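Side-chain contacts in uncharacterized protein (Trypanosoma congolense, PDB 4E40), which acts as the trypanosome's cell-surface haptoglobin-hemoglobin receptor and probably takes part in the uptake of heme and iron: residues C19-Q24 / A176-K181; D72-L77 / E82-V87; K139-L144 / C162-N167. One frame throughout, in Å; residues are numbered along the deposited sequence.

Contact 1: residues C19-Q24 / A176-K181; sequences CELRAQ and AAALDK
Leu21 meets Leu179 through its terminal methyls, CD1 lying 3.6 Å from Leu179 CD2. The same CD1 also approaches the branch point, Leu179 CG, at 3.8 Å, and Leu21 CD2 stands 3.9 Å from Leu179 CD2, so both methyls of Leu21 lie near the one Leu179 methyl, CD2. Beside this pair, Ala178 faces segment 19-24 of helix 12-26: its CB is 4.2 Å from Leu21 CD1 and 4.1 Å from Gln24 CG. Leu21 reaches across because its CG points away from the backbone N (chi1 178°), whereas Leu179 starts out along its own helix flank and gains the interface with its branch point and CD2.

Further groups surround this pair. Leu175, one turn before Leu179, touches both Leu21 and Gln24, and Leu179 rests in addition on Phe195 of helix 192-246. With local axes 9.2 Å apart and 150° between their directions, this is near-antiparallel helix packing through small and branched apolar residues, as expected in the helical bundle of this receptor.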
loop_
_atom_site.group_PDB
_atom_site.type_symbol
_atom_site.label_atom_id
_atom_site.label_comp_id
_atom_site.label_asym_id
_atom_site.label_seq_id
_atom_site.Cartn_x
_atom_site.Cartn_y
_atom_site.Cartn_z
ATOM N N CYS A 19 -31.175 0.401 -12.148
ATOM C CA CYS A 19 -31.142 1.468 -11.100
ATOM C C CYS A 19 -30.060 1.143 -10.086
ATOM O O CYS A 19 -29.201 1.988 -9.773
ATOM C CB CYS A 19 -32.517 1.500 -10.402
ATOM S SG CYS A 19 -32.668 3.066 -9.507
ATOM N N GLU A 20 -30.062 -0.121 -9.601
ATOM C CA GLU A 20 -29.027 -0.533 -8.625
ATOM C C GLU A 20 -27.631 -0.471 -9.256
ATOM O O GLU A 20 -26.668 -0.056 -8.607
ATOM C CB GLU A 20 -29.297 -1.929 -8.052
ATOM C CG GLU A 20 -28.233 -2.411 -7.040
ATOM C CD GLU A 20 -27.999 -1.433 -5.903
ATOM O OE1 GLU A 20 -28.892 -0.576 -5.642
ATOM O OE2 GLU A 20 -26.920 -1.476 -5.265
ATOM N N LEU A 21 -27.489 -0.952 -10.487
ATOM C CA LEU A 21 -26.190 -0.906 -11.162
ATOM C C LEU A 21 -25.682 0.543 -11.259
ATOM O O LEU A 21 -24.498 0.795 -11.027
ATOM C CB LEU A 21 -26.285 -1.488 -12.571
ATOM C CG LEU A 21 -25.029 -1.482 -13.445
ATOM C CD1 LEU A 21 -23.852 -2.200 -12.762
ATOM C CD2 LEU A 21 -25.251 -2.041 -14.850
ATOM N N ARG A 22 -26.571 1.463 -11.650
ATOM C CA ARG A 22 -26.136 2.863 -11.772
ATOM C C ARG A 22 -25.634 3.380 -10.422
ATOM O O ARG A 22 -24.604 4.093 -10.395
ATOM C CB ARG A 22 -27.311 3.726 -12.272
ATOM C CG ARG A 22 -26.873 5.146 -12.674
ATOM C CD ARG A 22 -27.202 6.157 -11.545
ATOM N NE ARG A 22 -28.627 6.195 -11.215
ATOM C CZ ARG A 22 -29.604 6.798 -11.937
ATOM N NH1 ARG A 22 -29.333 7.469 -13.067
ATOM N NH2 ARG A 22 -30.874 6.735 -11.536
ATOM N N ALA A 23 -26.332 3.071 -9.336
ATOM C CA ALA A 23 -25.900 3.503 -7.986
ATOM C C ALA A 23 -24.541 2.914 -7.619
ATOM O O ALA A 23 -23.691 3.618 -7.046
ATOM C CB ALA A 23 -26.918 3.176 -6.912
ATOM N N GLN A 24 -24.298 1.658 -8.051
ATOM C CA GLN A 24 -22.957 1.059 -7.794
ATOM C C GLN A 24 -21.858 1.745 -8.618
ATOM O O GLN A 24 -20.785 2.040 -8.110
ATOM C CB GLN A 24 -22.931 -0.430 -8.156
ATOM C CG GLN A 24 -23.900 -1.290 -7.358
ATOM C CD GLN A 24 -23.354 -1.944 -6.168
ATOM O OE1 GLN A 24 -23.957 -1.829 -5.070
ATOM N NE2 GLN A 24 -22.159 -2.429 -6.267
ATOM N N ALA A 176 -19.804 -6.606 -9.364
ATOM C CA ALA A 176 -19.939 -7.783 -10.261
ATOM C C ALA A 176 -21.297 -8.446 -10.108
ATOM O O ALA A 176 -21.894 -8.854 -11.134
ATOM C CB ALA A 176 -18.800 -8.761 -9.959
ATOM N N ALA A 177 -21.810 -8.555 -8.860
ATOM C CA ALA A 177 -23.152 -9.160 -8.679
ATOM C C ALA A 177 -24.218 -8.337 -9.420
ATOM O O ALA A 177 -25.151 -8.853 -10.054
ATOM C CB ALA A 177 -23.487 -9.257 -7.191
ATOM N N ALA A 178 -24.095 -6.993 -9.344
ATOM C CA ALA A 178 -25.100 -6.093 -9.970
ATOM C C ALA A 178 -25.023 -6.210 -11.496
ATOM O O ALA A 178 -26.079 -6.242 -12.176
ATOM C CB ALA A 178 -24.805 -4.657 -9.529
ATOM N N LEU A 179 -23.821 -6.362 -12.037
ATOM C CA LEU A 179 -23.690 -6.517 -13.499
ATOM C C LEU A 179 -24.273 -7.847 -13.952
ATOM O O LEU A 179 -24.880 -7.922 -15.035
ATOM C CB LEU A 179 -22.211 -6.497 -13.896
ATOM C CG LEU A 179 -21.587 -5.097 -13.842
ATOM C CD1 LEU A 179 -20.054 -5.226 -13.737
ATOM C CD2 LEU A 179 -22.076 -4.304 -15.079
ATOM N N ASP A 180 -24.065 -8.876 -13.154
ATOM C CA ASP A 180 -24.524 -10.231 -13.556
ATOM C C ASP A 180 -26.029 -10.314 -13.578
ATOM O O ASP A 180 -26.571 -11.178 -14.290
ATOM C CB ASP A 180 -23.990 -11.272 -12.593
ATOM C CG ASP A 180 -22.519 -11.515 -12.765
ATOM O OD1 ASP A 180 -21.865 -10.941 -13.687
ATOM O OD2 ASP A 180 -21.960 -12.239 -11.897
ATOM N N LYS A 181 -26.755 -9.401 -12.890
ATOM C CA LYS A 181 -28.218 -9.381 -12.998
ATOM C C LYS A 181 -28.749 -8.839 -14.331
ATOM O O LYS A 181 -29.942 -8.974 -14.668
ATOM C CB LYS A 181 -28.808 -8.549 -11.838
ATOM C CG LYS A 181 -28.622 -9.131 -10.468
ATOM C CD LYS A 181 -29.756 -8.654 -9.564
ATOM C CE LYS A 181 -30.742 -9.792 -9.316
ATOM N NZ LYS A 181 -31.748 -9.420 -8.267
#

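Contact 2: residues D72-L77 / E82-V87; sequences DRVSGL and ETAQKV. Unlike the reference sequence in segment 72-77: Asp72 (reference Asn).
Val74, where the chain leaves helical angles at the end of helix 28-73, opens a type I turn that Leu77 closes, its N bonded to Val74 O at 2.9 Å, and this bend carries both side chains over the start of helix 82-147. The CA atoms of Val74 and Ala84, 6.0 Å apart, are the nearest CA pair between the segments.

Ala84 is the focus of the contact. Its CB is approached by Leu77 through CB at 3.9 Å, with Leu77 CD1 also close, and by Val74 through CG2 at 4.1 Å. Val74 CG2 does double duty, for it also meets Val87 CG1 at 4.0 Å, tip to tip. The torsions account for this: Val87 CG1 lies opposite its backbone N (chi1 173°), and Val74 places CG2 between its N and its carbonyl carbon, so that the two methyls converge. All of these touches are apolar, and no hydrogen bond bridges the segments.

Polar bonds support the turn itself. Asp72 O receives both the N and the hydroxyl of Ser75; the OG bond is 3.0 Å long, lies in the carbonyl plane and makes an angle of 147° at the oxygen. Both bonds converge on one carbonyl where the chain leaves the helix. Just beyond, Leu77 O accepts from Arg88 NH1, and Asn81 OD1 accepts from Ala84 N at the start of the next helix.

The whole forms the bend of a helical hairpin joining helix 28-73 to helix 82-147. Helix 192-246 packs against it as the third partner, with Ser244 touching Val74 and Glu243 touching Thr83, Lys86 and Val87.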
loop_
_atom_site.group_PDB
_atom_site.type_symbol
_atom_site.label_atom_id
_atom_site.label_comp_id
_atom_site.label_asym_id
_atom_site.label_seq_id
_atom_site.Cartn_x
_atom_site.Cartn_y
_atom_site.Cartn_z
ATOM N N ASP A 72 43.180 0.537 18.469
ATOM C CA ASP A 72 44.492 1.080 18.056
ATOM C C ASP A 72 45.249 1.574 19.318
ATOM O O ASP A 72 46.507 1.380 19.448
ATOM C CB ASP A 72 44.314 2.207 17.018
ATOM C CG ASP A 72 45.678 2.826 16.598
ATOM O OD1 ASP A 72 46.371 2.187 15.771
ATOM O OD2 ASP A 72 46.109 3.902 17.134
ATOM N N ARG A 73 44.541 2.225 20.257
ATOM C CA ARG A 73 45.233 2.764 21.484
ATOM C C ARG A 73 45.960 1.706 22.270
ATOM O O ARG A 73 46.981 1.978 22.922
ATOM C CB ARG A 73 44.247 3.469 22.437
ATOM C CG ARG A 73 43.817 4.856 22.003
ATOM C CD ARG A 73 45.002 5.668 21.516
ATOM N NE ARG A 73 45.652 6.487 22.547
ATOM C CZ ARG A 73 45.569 7.818 22.627
ATOM N NH1 ARG A 73 44.843 8.499 21.746
ATOM N NH2 ARG A 73 46.224 8.465 23.596
ATOM N N VAL A 74 45.467 0.463 22.199
ATOM C CA VAL A 74 46.080 -0.645 22.966
ATOM C C VAL A 74 46.915 -1.569 22.086
ATOM O O VAL A 74 47.285 -2.687 22.495
ATOM C CB VAL A 74 45.033 -1.458 23.820
ATOM C CG1 VAL A 74 44.368 -0.592 24.890
ATOM C CG2 VAL A 74 44.037 -2.218 22.956
ATOM N N SER A 75 47.279 -1.106 20.887
ATOM C CA SER A 75 47.943 -1.983 19.950
ATOM C C SER A 75 49.322 -2.403 20.485
ATOM O O SER A 75 49.852 -3.420 20.051
ATOM C CB SER A 75 48.065 -1.341 18.556
ATOM O OG SER A 75 48.917 -0.191 18.619
ATOM N N GLY A 76 49.843 -1.629 21.438
ATOM C CA GLY A 76 51.191 -1.877 22.030
ATOM C C GLY A 76 51.148 -2.863 23.174
ATOM O O GLY A 76 52.198 -3.342 23.640
ATOM N N LEU A 77 49.952 -3.208 23.638
ATOM C CA LEU A 77 49.831 -4.220 24.697
ATOM C C LEU A 77 49.825 -5.641 24.113
ATOM O O LEU A 77 49.307 -5.870 23.036
ATOM C CB LEU A 77 48.618 -3.932 25.581
ATOM C CG LEU A 77 48.692 -2.568 26.259
ATOM C CD1 LEU A 77 47.479 -2.350 27.150
ATOM C CD2 LEU A 77 49.977 -2.476 27.082
ATOM N N GLU A 82 45.036 -8.761 29.982
ATOM C CA GLU A 82 43.600 -8.959 30.244
ATOM C C GLU A 82 42.714 -7.790 29.780
ATOM O O GLU A 82 41.647 -8.001 29.168
ATOM C CB GLU A 82 43.358 -9.234 31.734
ATOM C CG GLU A 82 41.880 -9.401 32.102
ATOM C CD GLU A 82 41.646 -9.758 33.567
ATOM O OE1 GLU A 82 40.910 -10.746 33.824
ATOM O OE2 GLU A 82 42.190 -9.054 34.457
ATOM N N THR A 83 43.155 -6.564 30.066
ATOM C CA THR A 83 42.364 -5.356 29.708
ATOM C C THR A 83 42.305 -5.133 28.211
ATOM O O THR A 83 41.193 -4.894 27.664
ATOM C CB THR A 83 42.880 -4.101 30.446
ATOM O OG1 THR A 83 42.787 -4.359 31.851
ATOM C CG2 THR A 83 42.015 -2.880 30.127
ATOM N N ALA A 84 43.453 -5.258 27.546
ATOM C CA ALA A 84 43.524 -5.108 26.080
ATOM C C ALA A 84 42.644 -6.169 25.422
ATOM O O ALA A 84 41.980 -5.925 24.399
ATOM C CB ALA A 84 44.968 -5.234 25.594
ATOM N N GLN A 85 42.622 -7.361 26.012
ATOM C CA GLN A 85 41.720 -8.379 25.487
ATOM C C GLN A 85 40.257 -8.035 25.568
ATOM O O GLN A 85 39.533 -8.323 24.617
ATOM C CB GLN A 85 42.027 -9.733 26.131
ATOM C CG GLN A 85 43.434 -10.177 25.734
ATOM C CD GLN A 85 43.578 -10.552 24.247
ATOM O OE1 GLN A 85 43.067 -11.596 23.840
ATOM N NE2 GLN A 85 44.285 -9.714 23.424
ATOM N N LYS A 86 39.803 -7.421 26.651
ATOM C CA LYS A 86 38.401 -7.040 26.701
ATOM C C LYS A 86 38.176 -5.988 25.624
ATOM O O LYS A 86 37.165 -5.983 24.951
ATOM C CB LYS A 86 38.000 -6.504 28.057
ATOM C CG LYS A 86 38.145 -7.569 29.159
ATOM C CD LYS A 86 37.761 -6.980 30.494
ATOM C CE LYS A 86 37.792 -8.050 31.595
ATOM N NZ LYS A 86 37.907 -7.455 32.953
ATOM N N VAL A 87 39.159 -5.100 25.418
ATOM C CA VAL A 87 38.950 -4.069 24.387
ATOM C C VAL A 87 38.816 -4.673 22.971
ATOM O O VAL A 87 37.901 -4.326 22.230
ATOM C CB VAL A 87 40.150 -3.076 24.374
ATOM C CG1 VAL A 87 40.045 -2.094 23.189
ATOM C CG2 VAL A 87 40.136 -2.333 25.697
#

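Contact 3: residues K139-L144 / C162-N167; sequences KVSNLL and CSESTN. Unlike the reference sequence in segment 162-167: Glu164 (reference Asn).
Leu144 reaches from helix 82-147 toward the sulfur of Cys162, and its course illustrates how a branched side chain can seat a disulfide. Its CB is still 5.0 Å from Cys162 SG, directed at the loop but not touching it. CG lies opposite the carbonyl carbon (chi1 -74°), which advances the branch point to 4.7 Å from Cys162 SG. Contact comes only at the two ends: CD1 stands 4.0 Å from the sulfur and CD2 4.1 Å from it. With nearly equal distances to both methyls, Cys162 SG sits at the mouth of the isopropyl fork, not against one prong. The sulfur meets the leucine because it, too, is swung away from its own backbone N (chi1 169°).

One turn earlier, Ser141 and Glu164 come near each other only at their polar ends, Ser141 OG and Glu164 OE1 being 4.0 Å apart. The two are related mainly through Arg22 of helix 12-26, whose NH1 is hydrogen-bonded to Ser141 OG and forms a long, weak ion pair with Glu164 OE1; the hydroxyl has a further bond to Ala137 O on its own helix, so it links the helix backbone to the arginine. A bend at chi2 brings Glu164 OE1 near Ser141 OG.

Residues 162-167 run as an extended connection between helix 153-160 and helix 172-180, flanked by helix 12-26 as well as by helix 82-147. The disulfide from Cys162 to Cys19 fastens the connection to helix 12-26, a backbone hydrogen bond between Asn167 and Ala23 adds a second tie farther along, and helix 82-147 packs on helix 12-26 directly, Val140 touching Leu25.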
loop_
_atom_site.group_PDB
_atom_site.type_symbol
_atom_site.label_atom_id
_atom_site.label_comp_id
_atom_site.label_asym_id
_atom_site.label_seq_id
_atom_site.Cartn_x
_atom_site.Cartn_y
_atom_site.Cartn_z
ATOM N N LYS A 139 -23.525 6.456 -18.870
ATOM C CA LYS A 139 -24.243 5.675 -19.881
ATOM C C LYS A 139 -25.455 4.861 -19.377
ATOM O O LYS A 139 -26.487 4.726 -20.062
ATOM C CB LYS A 139 -23.295 4.744 -20.605
ATOM C CG LYS A 139 -22.189 5.508 -21.315
ATOM C CD LYS A 139 -21.386 4.623 -22.234
ATOM C CE LYS A 139 -20.302 5.422 -22.967
ATOM N NZ LYS A 139 -19.841 4.674 -24.168
ATOM N N VAL A 140 -25.316 4.308 -18.170
ATOM C CA VAL A 140 -26.426 3.616 -17.561
ATOM C C VAL A 140 -27.507 4.634 -17.169
ATOM O O VAL A 140 -28.690 4.322 -17.259
ATOM C CB VAL A 140 -25.992 2.706 -16.354
ATOM C CG1 VAL A 140 -27.210 2.048 -15.661
ATOM C CG2 VAL A 140 -25.021 1.650 -16.896
ATOM N N SER A 141 -27.121 5.835 -16.717
ATOM C CA SER A 141 -28.119 6.863 -16.399
ATOM C C SER A 141 -28.888 7.219 -17.664
ATOM O O SER A 141 -30.120 7.440 -17.590
ATOM C CB SER A 141 -27.485 8.138 -15.833
ATOM O OG SER A 141 -26.950 7.899 -14.543
ATOM N N ASN A 142 -28.193 7.285 -18.812
ATOM C CA ASN A 142 -28.886 7.581 -20.085
ATOM C C ASN A 142 -29.909 6.520 -20.403
ATOM O O ASN A 142 -31.029 6.835 -20.877
ATOM C CB ASN A 142 -27.930 7.775 -21.254
ATOM C CG ASN A 142 -27.053 8.975 -21.083
ATOM O OD1 ASN A 142 -27.339 9.872 -20.256
ATOM N ND2 ASN A 142 -25.963 9.031 -21.866
ATOM N N LEU A 143 -29.526 5.253 -20.194
ATOM C CA LEU A 143 -30.402 4.124 -20.431
ATOM C C LEU A 143 -31.647 4.210 -19.555
ATOM O O LEU A 143 -32.774 3.997 -20.041
ATOM C CB LEU A 143 -29.624 2.799 -20.206
ATOM C CG LEU A 143 -30.422 1.528 -20.403
ATOM C CD1 LEU A 143 -30.717 1.243 -21.883
ATOM C CD2 LEU A 143 -29.664 0.339 -19.759
ATOM N N LEU A 144 -31.481 4.605 -18.296
ATOM C CA LEU A 144 -32.619 4.751 -17.385
ATOM C C LEU A 144 -33.515 5.960 -17.751
ATOM O O LEU A 144 -34.731 5.843 -17.647
ATOM C CB LEU A 144 -32.102 4.874 -15.955
ATOM C CG LEU A 144 -31.579 3.557 -15.344
ATOM C CD1 LEU A 144 -30.708 3.877 -14.142
ATOM C CD2 LEU A 144 -32.821 2.782 -14.868
ATOM N N CYS A 162 -37.256 5.106 -10.242
ATOM C CA CYS A 162 -35.845 4.953 -9.990
ATOM C C CYS A 162 -35.275 6.328 -9.654
ATOM O O CYS A 162 -35.305 7.249 -10.462
ATOM C CB CYS A 162 -35.099 4.325 -11.184
ATOM S SG CYS A 162 -33.259 4.375 -11.067
ATOM N N SER A 163 -34.764 6.470 -8.454
ATOM C CA SER A 163 -34.134 7.763 -8.136
ATOM C C SER A 163 -32.630 7.706 -8.410
ATOM O O SER A 163 -32.024 6.646 -8.290
ATOM C CB SER A 163 -34.410 8.141 -6.684
ATOM O OG SER A 163 -33.868 7.166 -5.811
ATOM N N GLU A 164 -32.062 8.850 -8.807
ATOM C CA GLU A 164 -30.610 9.006 -8.924
ATOM C C GLU A 164 -29.994 8.866 -7.542
ATOM O O GLU A 164 -30.425 9.549 -6.626
ATOM C CB GLU A 164 -30.303 10.379 -9.471
ATOM C CG GLU A 164 -30.291 10.441 -10.978
ATOM C CD GLU A 164 -29.178 11.337 -11.460
ATOM O OE1 GLU A 164 -28.385 10.892 -12.322
ATOM O OE2 GLU A 164 -29.083 12.475 -10.939
ATOM N N SER A 165 -29.076 7.921 -7.335
ATOM C CA SER A 165 -28.518 7.748 -6.010
ATOM C C SER A 165 -27.110 7.198 -6.114
ATOM O O SER A 165 -26.680 6.763 -7.185
ATOM C CB SER A 165 -29.362 6.801 -5.163
ATOM O OG SER A 165 -29.498 5.569 -5.839
ATOM N N THR A 166 -26.362 7.335 -5.042
ATOM C CA THR A 166 -24.994 6.774 -5.022
ATOM C C THR A 166 -24.955 5.737 -3.942
ATOM O O THR A 166 -25.417 5.994 -2.806
ATOM C CB THR A 166 -23.983 7.862 -4.702
ATOM O OG1 THR A 166 -24.048 8.863 -5.728
ATOM C CG2 THR A 166 -22.566 7.325 -4.691
ATOM N N ASN A 167 -24.398 4.555 -4.246
ATOM C CA ASN A 167 -24.228 3.579 -3.226
ATOM C C ASN A 167 -22.839 3.754 -2.620
ATOM O O ASN A 167 -21.822 3.749 -3.339
ATOM C CB ASN A 167 -24.416 2.164 -3.817
ATOM C CG ASN A 167 -24.299 1.068 -2.756
ATOM O OD1 ASN A 167 -23.324 0.981 -2.054
ATOM N ND2 ASN A 167 -25.253 0.160 -2.741
#

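Overall arrangement
Contacts 1 and 3 are neighbours, their centres about 10 Å apart at one end of the elongated bundle. Only contact 1 uses helix 12-26, which touches contact 3 through the disulfide and Arg22. Contact 2 lies at the opposite end, its nearest atoms about 65 Å from either, although helix 82-147 runs from it to contact 3. Contacts 1 and 2 are buried and apolar, one made by two helices and the other by a turn against a helix. Contact 3 is only partly buried, and there a leucine meets sulfur and a hydroxyl lies near a carboxylate.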